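Local coordinates for protein FAD-dependent pyridine nucleotide-disulphide oxidoreductase (Desulfovibrio vulgaris, PDB 3IWA) that probably uses FAD to pass electrons from NADH or NADPH to an acceptor not yet established, as a member of the pyridine nucleotide-disulphide oxidoreductase family, at residues His90-Ala95 and Thr260-Asp265; Gly319-Thr324 and Gly329-Pro334; Ser348-Gly353 and Ala414-Val419; Glu362-Val367 and Arg398-Gln403. All blocks are in the same frame, centred on the assembly; numbering follows the deposited sequence. Where two conformers were deposited one is given.

Contact 1 (His90-Ala95 and Thr260-Asp265)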
loop_
_atom_site.group_PDB
_atom_site.type_symbol
_atom_site.label_atom_id
_atom_site.label_comp_id
_atom_site.label_asym_id
_atom_site.label_seq_id
_atom_site.Cartn_x
_atom_site.Cartn_y
_atom_site.Cartn_z
ATOM N N HIS A 90 -18.507 -26.260 -29.334
ATOM C CA HIS A 90 -18.422 -26.053 -30.783
ATOM C C HIS A 90 -19.192 -24.810 -31.154
ATOM O O HIS A 90 -18.754 -24.055 -32.011
ATOM C CB HIS A 90 -18.942 -27.287 -31.543
ATOM C CG HIS A 90 -19.277 -27.030 -32.982
ATOM N ND1 HIS A 90 -20.578 -26.911 -33.428
ATOM C CD2 HIS A 90 -18.487 -26.880 -34.075
ATOM C CE1 HIS A 90 -20.575 -26.676 -34.727
ATOM N NE2 HIS A 90 -19.321 -26.655 -35.146
ATOM N N ALA A 91 -20.319 -24.590 -30.495
ATOM C CA ALA A 91 -21.166 -23.452 -30.801
ATOM C C ALA A 91 -22.045 -23.123 -29.624
ATOM O O ALA A 91 -22.369 -23.997 -28.835
ATOM C CB ALA A 91 -22.054 -23.741 -32.028
ATOM N N ILE A 92 -22.436 -21.859 -29.536
ATOM C CA ILE A 92 -23.377 -21.404 -28.540
ATOM C C ILE A 92 -24.638 -20.932 -29.236
ATOM O O ILE A 92 -24.569 -20.117 -30.136
ATOM C CB ILE A 92 -22.795 -20.254 -27.701
ATOM C CG1 ILE A 92 -21.623 -20.771 -26.867
ATOM C CG2 ILE A 92 -23.875 -19.646 -26.774
ATOM C CD1 ILE A 92 -20.892 -19.713 -26.153
ATOM N N ASP A 93 -25.791 -21.435 -28.810
ATOM C CA ASP A 93 -27.057 -20.905 -29.301
ATOM C C ASP A 93 -27.677 -20.157 -28.156
ATOM O O ASP A 93 -28.205 -20.750 -27.225
ATOM C CB ASP A 93 -27.981 -22.019 -29.811
ATOM C CG ASP A 93 -29.247 -21.482 -30.494
ATOM O OD1 ASP A 93 -29.542 -20.270 -30.389
ATOM O OD2 ASP A 93 -29.965 -22.293 -31.126
ATOM N N ARG A 94 -27.607 -18.841 -28.261
ATOM C CA ARG A 94 -28.054 -17.942 -27.205
ATOM C C ARG A 94 -29.567 -17.926 -27.013
ATOM O O ARG A 94 -30.049 -17.970 -25.872
ATOM C CB ARG A 94 -27.555 -16.537 -27.498
ATOM C CG ARG A 94 -26.079 -16.419 -27.290
ATOM C CD ARG A 94 -25.563 -15.253 -28.039
ATOM N NE ARG A 94 -26.255 -14.044 -27.644
ATOM C CZ ARG A 94 -26.236 -12.928 -28.350
ATOM N NH1 ARG A 94 -25.561 -12.884 -29.489
ATOM N NH2 ARG A 94 -26.885 -11.861 -27.922
ATOM N N ALA A 95 -30.317 -17.860 -28.114
ATOM C CA ALA A 95 -31.794 -17.859 -28.036
ATOM C C ALA A 95 -32.311 -19.142 -27.364
ATOM O O ALA A 95 -33.176 -19.092 -26.472
ATOM C CB ALA A 95 -32.414 -17.687 -29.426
ATOM N N THR A 260 -11.349 -15.931 -28.590
ATOM C CA THR A 260 -12.799 -15.633 -28.581
ATOM C C THR A 260 -13.646 -16.055 -29.843
ATOM O O THR A 260 -14.797 -15.619 -30.009
ATOM C CB THR A 260 -13.006 -14.118 -28.308
ATOM O OG1 THR A 260 -12.213 -13.390 -29.226
ATOM C CG2 THR A 260 -12.547 -13.745 -26.905
ATOM N N GLN A 261 -13.116 -16.945 -30.680
ATOM C CA GLN A 261 -13.875 -17.409 -31.856
ATOM C C GLN A 261 -15.311 -17.852 -31.520
ATOM O O GLN A 261 -16.251 -17.481 -32.209
ATOM C CB GLN A 261 -13.163 -18.530 -32.605
ATOM C CG GLN A 261 -13.825 -18.870 -33.975
ATOM C CD GLN A 261 -13.763 -17.706 -35.001
ATOM O OE1 GLN A 261 -12.728 -17.057 -35.144
ATOM N NE2 GLN A 261 -14.875 -17.458 -35.725
ATOM N N LEU A 262 -15.454 -18.609 -30.446
ATOM C CA LEU A 262 -16.735 -19.065 -29.929
ATOM C C LEU A 262 -17.673 -17.923 -29.528
ATOM O O LEU A 262 -18.867 -18.004 -29.728
ATOM C CB LEU A 262 -16.477 -20.000 -28.744
ATOM C CG LEU A 262 -17.650 -20.828 -28.225
ATOM C CD1 LEU A 262 -18.012 -22.016 -29.152
ATOM C CD2 LEU A 262 -17.350 -21.336 -26.819
ATOM N N ALA A 263 -17.151 -16.855 -28.959
ATOM C CA ALA A 263 -17.979 -15.689 -28.659
ATOM C C ALA A 263 -18.376 -14.990 -29.939
ATOM O O ALA A 263 -19.516 -14.529 -30.075
ATOM C CB ALA A 263 -17.234 -14.696 -27.753
ATOM N N ARG A 264 -17.417 -14.882 -30.851
ATOM C CA ARG A 264 -17.637 -14.234 -32.140
ATOM C C ARG A 264 -18.767 -14.929 -32.919
ATOM O O ARG A 264 -19.714 -14.278 -33.358
ATOM C CB ARG A 264 -16.355 -14.233 -32.988
ATOM C CG ARG A 264 -16.497 -13.394 -34.257
ATOM C CD ARG A 264 -15.222 -13.284 -35.132
ATOM N NE ARG A 264 -14.080 -12.689 -34.433
ATOM C CZ ARG A 264 -13.871 -11.381 -34.239
ATOM N NH1 ARG A 264 -14.724 -10.475 -34.701
ATOM N NH2 ARG A 264 -12.777 -10.974 -33.585
ATOM N N ASP A 265 -18.653 -16.246 -33.069
ATOM C CA ASP A 265 -19.664 -17.045 -33.768
ATOM C C ASP A 265 -21.050 -16.925 -33.117
ATOM O O ASP A 265 -22.060 -16.998 -33.788
ATOM C CB ASP A 265 -19.255 -18.524 -33.795
ATOM C CG ASP A 265 -17.947 -18.771 -34.571
ATOM O OD1 ASP A 265 -17.533 -17.927 -35.391
ATOM O OD2 ASP A 265 -17.324 -19.822 -34.352
#
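Strand 87-93, an outer strand of the three-stranded antiparallel sheet 87-93/98-103/109-113, meets helix 261-266 where L262 fits against I92 and the backbone of H90 and A91. L262 carries the helix side almost alone. Its CG stands anti to the backbone N (chi1 -167°), which swings both methyls off the helix toward the strand. CD1 rests on the peptide link between H90 and A91, 3.6 Å from H90 O and 3.7 Å from A91 N. CD2 turns to I92 instead, 4.0 Å from I92 CD1, and the two side chains cross at about a right angle. I92 CD1 lies against CG and CD2 of the leucine, while I92 also packs on Y114 and on L117 and L119 of strand 116-119 in the parallel sheet. The peptide groups of H90 and A91 are paired with E100 of strand 98-103. On the helix, Q261 NE2 gives a bond of 2.7 Å to D265 OD1, reaching the syn side of the carboxylate from somewhat out of its plane, a side-chain bridge over one helical turn. Apolar packing of a short helix on a small antiparallel sheet beside a parallel one is consistent with the FAD-binding domain of the glutathione reductase-like fold.

Contact 2 (Gly319-Thr324 and Gly329-Pro334)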
loop_
_atom_site.group_PDB
_atom_site.type_symbol
_atom_site.label_atom_id
_atom_site.label_comp_id
_atom_site.label_asym_id
_atom_site.label_seq_id
_atom_site.Cartn_x
_atom_site.Cartn_y
_atom_site.Cartn_z
ATOM N N GLY A 319 -13.627 -13.789 -10.955
ATOM C CA GLY A 319 -14.330 -15.046 -10.800
ATOM C C GLY A 319 -15.309 -15.001 -9.655
ATOM O O GLY A 319 -16.445 -15.492 -9.776
ATOM N N ARG A 320 -14.873 -14.400 -8.545
ATOM C CA ARG A 320 -15.710 -14.285 -7.376
ATOM C C ARG A 320 -16.940 -13.498 -7.711
ATOM O O ARG A 320 -18.030 -13.907 -7.380
ATOM C CB ARG A 320 -14.970 -13.641 -6.229
ATOM C CG ARG A 320 -15.760 -13.663 -4.954
ATOM C CD ARG A 320 -14.893 -13.207 -3.773
ATOM N NE ARG A 320 -15.412 -13.704 -2.506
ATOM C CZ ARG A 320 -16.269 -13.068 -1.732
ATOM N NH1 ARG A 320 -16.643 -13.642 -0.610
ATOM N NH2 ARG A 320 -16.750 -11.878 -2.055
ATOM N N VAL A 321 -16.764 -12.373 -8.388
ATOM C CA VAL A 321 -17.893 -11.541 -8.787
ATOM C C VAL A 321 -18.788 -12.324 -9.734
ATOM O O VAL A 321 -20.005 -12.240 -9.595
ATOM C CB VAL A 321 -17.429 -10.211 -9.438
ATOM C CG1 VAL A 321 -18.551 -9.492 -10.202
ATOM C CG2 VAL A 321 -16.782 -9.279 -8.365
ATOM N N ILE A 322 -18.216 -13.108 -10.667
ATOM C CA ILE A 322 -19.069 -13.840 -11.575
ATOM C C ILE A 322 -19.865 -14.889 -10.766
ATOM O O ILE A 322 -21.065 -15.036 -10.931
ATOM C CB ILE A 322 -18.313 -14.495 -12.764
ATOM C CG1 ILE A 322 -17.733 -13.417 -13.689
ATOM C CG2 ILE A 322 -19.277 -15.474 -13.497
ATOM C CD1 ILE A 322 -16.665 -13.898 -14.680
ATOM N N GLY A 323 -19.206 -15.565 -9.848
ATOM C CA GLY A 323 -19.873 -16.519 -8.940
ATOM C C GLY A 323 -21.105 -16.012 -8.203
ATOM O O GLY A 323 -22.159 -16.665 -8.165
ATOM N N THR A 324 -20.957 -14.831 -7.630
ATOM C CA THR A 324 -21.988 -14.134 -6.880
ATOM C C THR A 324 -23.121 -13.694 -7.786
ATOM O O THR A 324 -24.311 -13.790 -7.418
ATOM C CB THR A 324 -21.307 -12.919 -6.150
ATOM O OG1 THR A 324 -20.340 -13.433 -5.231
ATOM C CG2 THR A 324 -22.289 -12.028 -5.401
ATOM N N GLY A 329 -26.767 -12.299 -7.278
ATOM C CA GLY A 329 -26.226 -11.112 -6.571
ATOM C C GLY A 329 -26.028 -9.943 -7.517
ATOM O O GLY A 329 -26.396 -10.021 -8.681
ATOM N N ASP A 330 -25.424 -8.861 -7.024
ATOM C CA ASP A 330 -25.129 -7.705 -7.863
ATOM C C ASP A 330 -23.755 -7.143 -7.463
ATOM O O ASP A 330 -23.569 -5.950 -7.274
ATOM C CB ASP A 330 -26.244 -6.672 -7.729
ATOM C CG ASP A 330 -26.238 -5.634 -8.840
ATOM O OD1 ASP A 330 -26.016 -5.985 -10.023
ATOM O OD2 ASP A 330 -26.474 -4.449 -8.522
ATOM N N ALA A 331 -22.804 -8.048 -7.317
ATOM C CA ALA A 331 -21.392 -7.704 -7.175
ATOM C C ALA A 331 -20.799 -7.080 -8.468
ATOM O O ALA A 331 -21.150 -7.479 -9.578
ATOM C CB ALA A 331 -20.589 -8.971 -6.750
ATOM N N THR A 332 -19.906 -6.097 -8.288
ATOM C CA THR A 332 -19.258 -5.379 -9.387
ATOM C C THR A 332 -17.727 -5.418 -9.353
ATOM O O THR A 332 -17.117 -5.546 -8.310
ATOM C CB THR A 332 -19.698 -3.904 -9.420
ATOM O OG1 THR A 332 -19.295 -3.254 -8.211
ATOM C CG2 THR A 332 -21.210 -3.797 -9.573
ATOM N N PHE A 333 -17.133 -5.329 -10.528
ATOM C CA PHE A 333 -15.676 -5.239 -10.714
ATOM C C PHE A 333 -15.473 -4.068 -11.657
ATOM O O PHE A 333 -15.929 -4.110 -12.800
ATOM C CB PHE A 333 -15.117 -6.523 -11.309
ATOM C CG PHE A 333 -13.643 -6.575 -11.309
ATOM C CD1 PHE A 333 -12.944 -6.971 -10.179
ATOM C CD2 PHE A 333 -12.927 -6.172 -12.423
ATOM C CE1 PHE A 333 -11.564 -6.984 -10.186
ATOM C CE2 PHE A 333 -11.569 -6.185 -12.423
ATOM C CZ PHE A 333 -10.887 -6.589 -11.325
ATOM N N PRO A 334 -14.841 -2.977 -11.172
ATOM C CA PRO A 334 -14.880 -1.687 -11.884
ATOM C C PRO A 334 -13.976 -1.567 -13.114
ATOM O O PRO A 334 -14.193 -0.700 -13.979
ATOM C CB PRO A 334 -14.414 -0.686 -10.818
ATOM C CG PRO A 334 -13.453 -1.494 -9.936
ATOM C CD PRO A 334 -14.123 -2.892 -9.887
#
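Beyond the end of helix 314-326 the chain turns back along its last turns, so that the CA atoms of V321 and A331 lie 5.4 Å apart and G329 N bonds to T324 O at 2.9 Å. From there 329-334 runs as an irregular extended segment over the side chains of V321 and T324. V321 lays its two methyls along it, one after the other. CG1, anti to the backbone N (chi1 165°), presses on A331 O at 3.3 Å and also touches A331 CB; CG2 points farther along the segment, 3.7 Å from T332 O, and reaches the CB of F333, whose ring then leads away to M314, R317 and Q318 of the same helix. A331 CB in turn sits 3.7 Å from T324 CG2, between the valine and the threonine. The other branch of T324 faces its own helix: OG1 donates to R320 O at 3.2 Å from above the carbonyl plane, sharing that acceptor with T324 N, and OG1 also has R21 NE as a partner. Outside, T332 OG1 bonds E430 of the second subunit and R320 forms a salt bridge with D458 of that subunit. Methyl groups thus meet the returning chain while the polar groups are engaged around them: A331 O, pressed by V321, also accepts from N325 ND2, and one backbone bond fixes the start of the return.

Contact 3 (Ser348-Gly353 and Ala414-Val419)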
loop_
_atom_site.group_PDB
_atom_site.type_symbol
_atom_site.label_atom_id
_atom_site.label_comp_id
_atom_site.label_asym_id
_atom_site.label_seq_id
_atom_site.Cartn_x
_atom_site.Cartn_y
_atom_site.Cartn_z
ATOM N N SER A 348 13.772 -6.935 -7.470
ATOM C CA SER A 348 12.370 -7.060 -7.783
ATOM C C SER A 348 11.947 -5.785 -8.436
ATOM O O SER A 348 12.451 -4.744 -8.098
ATOM C CB SER A 348 11.563 -7.233 -6.521
ATOM O OG SER A 348 11.754 -8.539 -6.016
ATOM N N ALA A 349 11.031 -5.873 -9.377
ATOM C CA ALA A 349 10.460 -4.713 -10.002
ATOM C C ALA A 349 8.944 -4.762 -9.790
ATOM O O ALA A 349 8.373 -5.835 -9.743
ATOM C CB ALA A 349 10.800 -4.691 -11.480
ATOM N N SER A 350 8.294 -3.603 -9.678
ATOM C CA SER A 350 6.854 -3.544 -9.441
ATOM C C SER A 350 6.295 -2.223 -9.912
ATOM O O SER A 350 7.036 -1.284 -10.062
ATOM C CB SER A 350 6.556 -3.768 -7.957
ATOM O OG SER A 350 5.170 -3.929 -7.784
ATOM N N GLY A 351 4.992 -2.164 -10.169
ATOM C CA GLY A 351 4.346 -0.955 -10.740
ATOM C C GLY A 351 2.819 -1.031 -10.948
ATOM O O GLY A 351 2.187 -2.008 -10.619
ATOM N N ALA A 352 2.241 0.028 -11.474
ATOM C CA ALA A 352 0.808 0.126 -11.696
ATOM C C ALA A 352 0.577 1.314 -12.570
ATOM O O ALA A 352 1.309 2.261 -12.477
ATOM C CB ALA A 352 0.022 0.281 -10.384
ATOM N N GLY A 353 -0.447 1.260 -13.402
ATOM C CA GLY A 353 -0.792 2.367 -14.239
ATOM C C GLY A 353 0.189 2.478 -15.406
ATOM O O GLY A 353 0.842 1.500 -15.800
ATOM N N ALA A 414 5.328 -2.555 -0.776
ATOM C CA ALA A 414 4.611 -1.680 0.142
ATOM C C ALA A 414 4.435 -0.250 -0.372
ATOM O O ALA A 414 3.475 0.446 -0.012
ATOM C CB ALA A 414 5.300 -1.674 1.539
ATOM N N ARG A 415 5.387 0.191 -1.178
ATOM C CA ARG A 415 5.391 1.526 -1.700
ATOM C C ARG A 415 4.489 1.522 -2.934
ATOM O O ARG A 415 3.656 2.381 -3.109
ATOM C CB ARG A 415 6.841 1.905 -2.049
ATOM C CG ARG A 415 7.574 2.939 -1.181
ATOM C CD ARG A 415 7.489 2.843 0.331
ATOM N NE ARG A 415 8.249 1.720 0.808
ATOM C CZ ARG A 415 8.877 1.640 1.971
ATOM N NH1 ARG A 415 9.515 0.515 2.250
ATOM N NH2 ARG A 415 8.893 2.646 2.850
ATOM N N ILE A 416 4.649 0.556 -3.817
ATOM C CA ILE A 416 3.768 0.477 -4.993
ATOM C C ILE A 416 2.276 0.271 -4.631
ATOM O O ILE A 416 1.381 0.864 -5.248
ATOM C CB ILE A 416 4.235 -0.660 -5.966
ATOM C CG1 ILE A 416 5.644 -0.380 -6.520
ATOM C CG2 ILE A 416 3.245 -0.836 -7.096
ATOM C CD1 ILE A 416 5.859 1.019 -7.158
ATOM N N ASN A 417 2.007 -0.587 -3.641
ATOM C CA ASN A 417 0.624 -0.845 -3.215
ATOM C C ASN A 417 -0.063 0.398 -2.740
ATOM O O ASN A 417 -1.216 0.618 -3.062
ATOM C CB ASN A 417 0.579 -1.827 -2.047
ATOM C CG ASN A 417 0.538 -3.280 -2.485
ATOM O OD1 ASN A 417 0.456 -3.591 -3.679
ATOM N ND2 ASN A 417 0.568 -4.184 -1.499
ATOM N N ALA A 418 0.656 1.197 -1.947
ATOM C CA ALA A 418 0.092 2.423 -1.384
ATOM C C ALA A 418 -0.486 3.273 -2.472
ATOM O O ALA A 418 -1.565 3.841 -2.304
ATOM C CB ALA A 418 1.140 3.222 -0.590
ATOM N N VAL A 419 0.255 3.413 -3.561
ATOM C CA VAL A 419 -0.173 4.254 -4.650
ATOM C C VAL A 419 -1.138 3.531 -5.618
ATOM O O VAL A 419 -2.083 4.145 -6.125
ATOM C CB VAL A 419 1.068 4.816 -5.396
ATOM C CG1 VAL A 419 0.640 5.608 -6.582
ATOM C CG2 VAL A 419 1.979 5.636 -4.423
#
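I416 projects from helix 409-423 onto strand 348-353 and overlaps S350, its branches spread over the serine side chain and the backbone beside it. CG2 stands anti to the backbone N and lies 3.7 Å from S350 OG and 3.8 Å from G351 N. CG1 comes against S350 CB at 3.8 Å, and the terminal CD1, turned back by a chi2 of -52°, approaches S350 O at 3.9 Å. The isoleucine thus covers S350 from its CB round to its carbonyl. The chain is almost fully extended at G351, whose backbone N lies beneath I416 CG2; the CA atoms of G351 and I416 are 6.0 Å apart. S350 OG lies close to I416, yet its hydrogen bond goes to W340 O of the neighbouring strand 340-343. V438 of the second subunit packs on both S350 and I416. On the same helix, N417 ND2 bonds A414 O of the second subunit, and A414 O takes the reciprocal bond from N417 of that subunit. Between strand and helix the contact is therefore one of van der Waals packing: the serine hydroxyl, bonded to W340 O, can be covered by the isoleucine without a buried polar group being left unpaired, whereas the amide of N417 is bonded to the second subunit.

Contact 4 (Glu362-Val367 and Arg398-Gln403)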
loop_
_atom_site.group_PDB
_atom_site.type_symbol
_atom_site.label_atom_id
_atom_site.label_comp_id
_atom_site.label_asym_id
_atom_site.label_seq_id
_atom_site.Cartn_x
_atom_site.Cartn_y
_atom_site.Cartn_z
ATOM N N GLU A 362 -0.329 7.667 -25.183
ATOM C CA GLU A 362 -1.750 8.036 -25.052
ATOM C C GLU A 362 -1.972 9.518 -25.272
ATOM O O GLU A 362 -3.117 9.979 -25.210
ATOM C CB GLU A 362 -2.275 7.717 -23.654
ATOM C CG GLU A 362 -2.317 6.232 -23.294
ATOM C CD GLU A 362 -3.442 5.460 -23.986
ATOM O OE1 GLU A 362 -4.301 6.090 -24.658
ATOM O OE2 GLU A 362 -3.466 4.219 -23.822
ATOM N N GLY A 363 -0.879 10.256 -25.468
ATOM C CA GLY A 363 -0.928 11.693 -25.674
ATOM C C GLY A 363 -1.085 12.564 -24.434
ATOM O O GLY A 363 -1.592 13.678 -24.534
ATOM N N TYR A 364 -0.690 12.067 -23.260
ATOM C CA TYR A 364 -0.594 12.935 -22.080
ATOM C C TYR A 364 0.712 13.677 -22.188
ATOM O O TYR A 364 1.726 13.097 -22.595
ATOM C CB TYR A 364 -0.591 12.155 -20.725
ATOM C CG TYR A 364 -1.904 11.528 -20.378
ATOM C CD1 TYR A 364 -2.919 12.262 -19.781
ATOM C CD2 TYR A 364 -2.144 10.191 -20.683
ATOM C CE1 TYR A 364 -4.143 11.677 -19.494
ATOM C CE2 TYR A 364 -3.346 9.610 -20.410
ATOM C CZ TYR A 364 -4.338 10.344 -19.820
ATOM O OH TYR A 364 -5.517 9.700 -19.576
ATOM N N ASP A 365 0.691 14.935 -21.794
ATOM C CA ASP A 365 1.904 15.688 -21.558
ATOM C C ASP A 365 2.518 15.235 -20.219
ATOM O O ASP A 365 2.432 15.913 -19.218
ATOM C CB ASP A 365 1.544 17.187 -21.561
ATOM C CG ASP A 365 2.754 18.117 -21.320
ATOM O OD1 ASP A 365 3.917 17.651 -21.311
ATOM O OD2 ASP A 365 2.495 19.328 -21.126
ATOM N N ALA A 366 3.156 14.073 -20.215
ATOM C CA ALA A 366 3.547 13.420 -18.979
ATOM C C ALA A 366 4.993 13.621 -18.677
ATOM O O ALA A 366 5.795 13.749 -19.575
ATOM C CB ALA A 366 3.281 11.943 -19.074
ATOM N N VAL A 367 5.336 13.579 -17.397
ATOM C CA VAL A 367 6.720 13.637 -16.988
ATOM C C VAL A 367 7.026 12.491 -16.038
ATOM O O VAL A 367 6.215 12.118 -15.207
ATOM C CB VAL A 367 7.077 15.026 -16.371
ATOM C CG1 VAL A 367 5.859 15.703 -15.795
ATOM C CG2 VAL A 367 8.099 14.893 -15.304
ATOM N N ARG A 398 -2.310 15.035 -12.361
ATOM C CA ARG A 398 -2.770 13.672 -12.008
ATOM C C ARG A 398 -1.588 12.739 -12.044
ATOM O O ARG A 398 -0.692 12.894 -12.877
ATOM C CB ARG A 398 -3.786 13.143 -12.975
ATOM C CG ARG A 398 -5.182 13.483 -12.660
ATOM C CD ARG A 398 -6.121 12.768 -13.652
ATOM N NE ARG A 398 -6.025 11.314 -13.554
ATOM C CZ ARG A 398 -6.184 10.463 -14.571
ATOM N NH1 ARG A 398 -6.429 10.900 -15.799
ATOM N NH2 ARG A 398 -6.074 9.157 -14.354
ATOM N N VAL A 399 -1.568 11.803 -11.109
ATOM C CA VAL A 399 -0.578 10.740 -11.121
ATOM C C VAL A 399 -1.144 9.667 -12.041
ATOM O O VAL A 399 -2.262 9.293 -11.890
ATOM C CB VAL A 399 -0.296 10.221 -9.701
ATOM C CG1 VAL A 399 0.655 9.087 -9.746
ATOM C CG2 VAL A 399 0.289 11.353 -8.809
ATOM N N LEU A 400 -0.371 9.228 -13.032
ATOM C CA LEU A 400 -0.853 8.265 -14.018
ATOM C C LEU A 400 -0.287 6.865 -13.783
ATOM O O LEU A 400 -0.739 5.892 -14.392
ATOM C CB LEU A 400 -0.504 8.732 -15.447
ATOM C CG LEU A 400 -0.991 10.121 -15.888
ATOM C CD1 LEU A 400 -0.433 10.622 -17.247
ATOM C CD2 LEU A 400 -2.507 10.190 -15.868
ATOM N N GLY A 401 0.735 6.787 -12.949
ATOM C CA GLY A 401 1.458 5.566 -12.752
ATOM C C GLY A 401 2.652 5.711 -11.844
ATOM O O GLY A 401 3.097 6.826 -11.524
ATOM N N ILE A 402 3.167 4.555 -11.444
ATOM C CA ILE A 402 4.255 4.450 -10.546
ATOM C C ILE A 402 4.930 3.119 -10.835
ATOM O O ILE A 402 4.233 2.138 -11.049
ATOM C CB ILE A 402 3.796 4.570 -9.080
ATOM C CG1 ILE A 402 5.003 4.589 -8.174
ATOM C CG2 ILE A 402 2.832 3.444 -8.663
ATOM C CD1 ILE A 402 4.693 4.963 -6.757
ATOM N N GLN A 403 6.271 3.123 -10.925
ATOM C CA GLN A 403 7.052 1.910 -11.009
ATOM C C GLN A 403 8.306 1.969 -10.150
ATOM O O GLN A 403 8.719 3.000 -9.752
ATOM C CB GLN A 403 7.496 1.671 -12.425
ATOM C CG GLN A 403 6.394 1.507 -13.418
ATOM C CD GLN A 403 5.920 2.780 -13.932
ATOM O OE1 GLN A 403 6.714 3.663 -14.195
ATOM N NE2 GLN A 403 4.606 2.910 -14.108
#
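With chi1 near -70° Y364 places CG beside the backbone N, anti to the carbonyl carbon, and L400, whose chi2 of 171° extends CD1 away from the strand, brings that methyl over one face of the ring. The contact is a CH-pi interaction: CD1 stands 3.9 Å from the ring centroid, 25° off the normal, and its displacement toward the CB end puts it closest to Y364 CG, at 3.6 Å. The same methyl touches A366 CB at 4.3 Å, so one branch of the leucine serves both residues. The other branch, CD2, lies over the centre of the R398 guanidinium, 3.8 Å above its plane. A bend at chi3 brings that group back toward L400, nearly perpendicular to the tyrosine ring. R398 NH1 is 4.1 Å from Y364 OH, too far to be a bond; the guanidinium instead donates through NH2 to V302 O. A359 of helix 356-361 packs on both A366 and L400. After that helix the chain turns at G363 in a Schellman motif, and D365 then centres an inverse gamma turn, closed by a weak bond of 2.9 Å from A366 N to Y364 O, that leads into strand 366-372. Opposite V391, L400 and G401 form a classic beta bulge. Y364 and L400 thus pack across the intervening strand 386-393, on one face of the antiparallel sheet of the dimerisation domain.

How the contacts relate
Contacts 3 and 4 belong to the same antiparallel sheet of the dimerisation domain, their centres 15 Å apart. Strands 348-353 and 399-406 are neighbours in it, with A352 N probably bonded to I402 O at 2.9 Å; I402 also packs on I416 and V419, with I402 CD1 3.6 Å from V419 CG2. Contact 1 lies within the pyridine nucleotide-disulphide oxidoreductase family region, apart from the dimerisation domain, its centre about 39 Å from those of contacts 3 and 4. Contact 2, about 23 Å from contact 1 and about 25 Å from contact 3 between centres, falls on the chain path between them. Contacts 2 and 3 both reach the second subunit. No FAD is present in this structure.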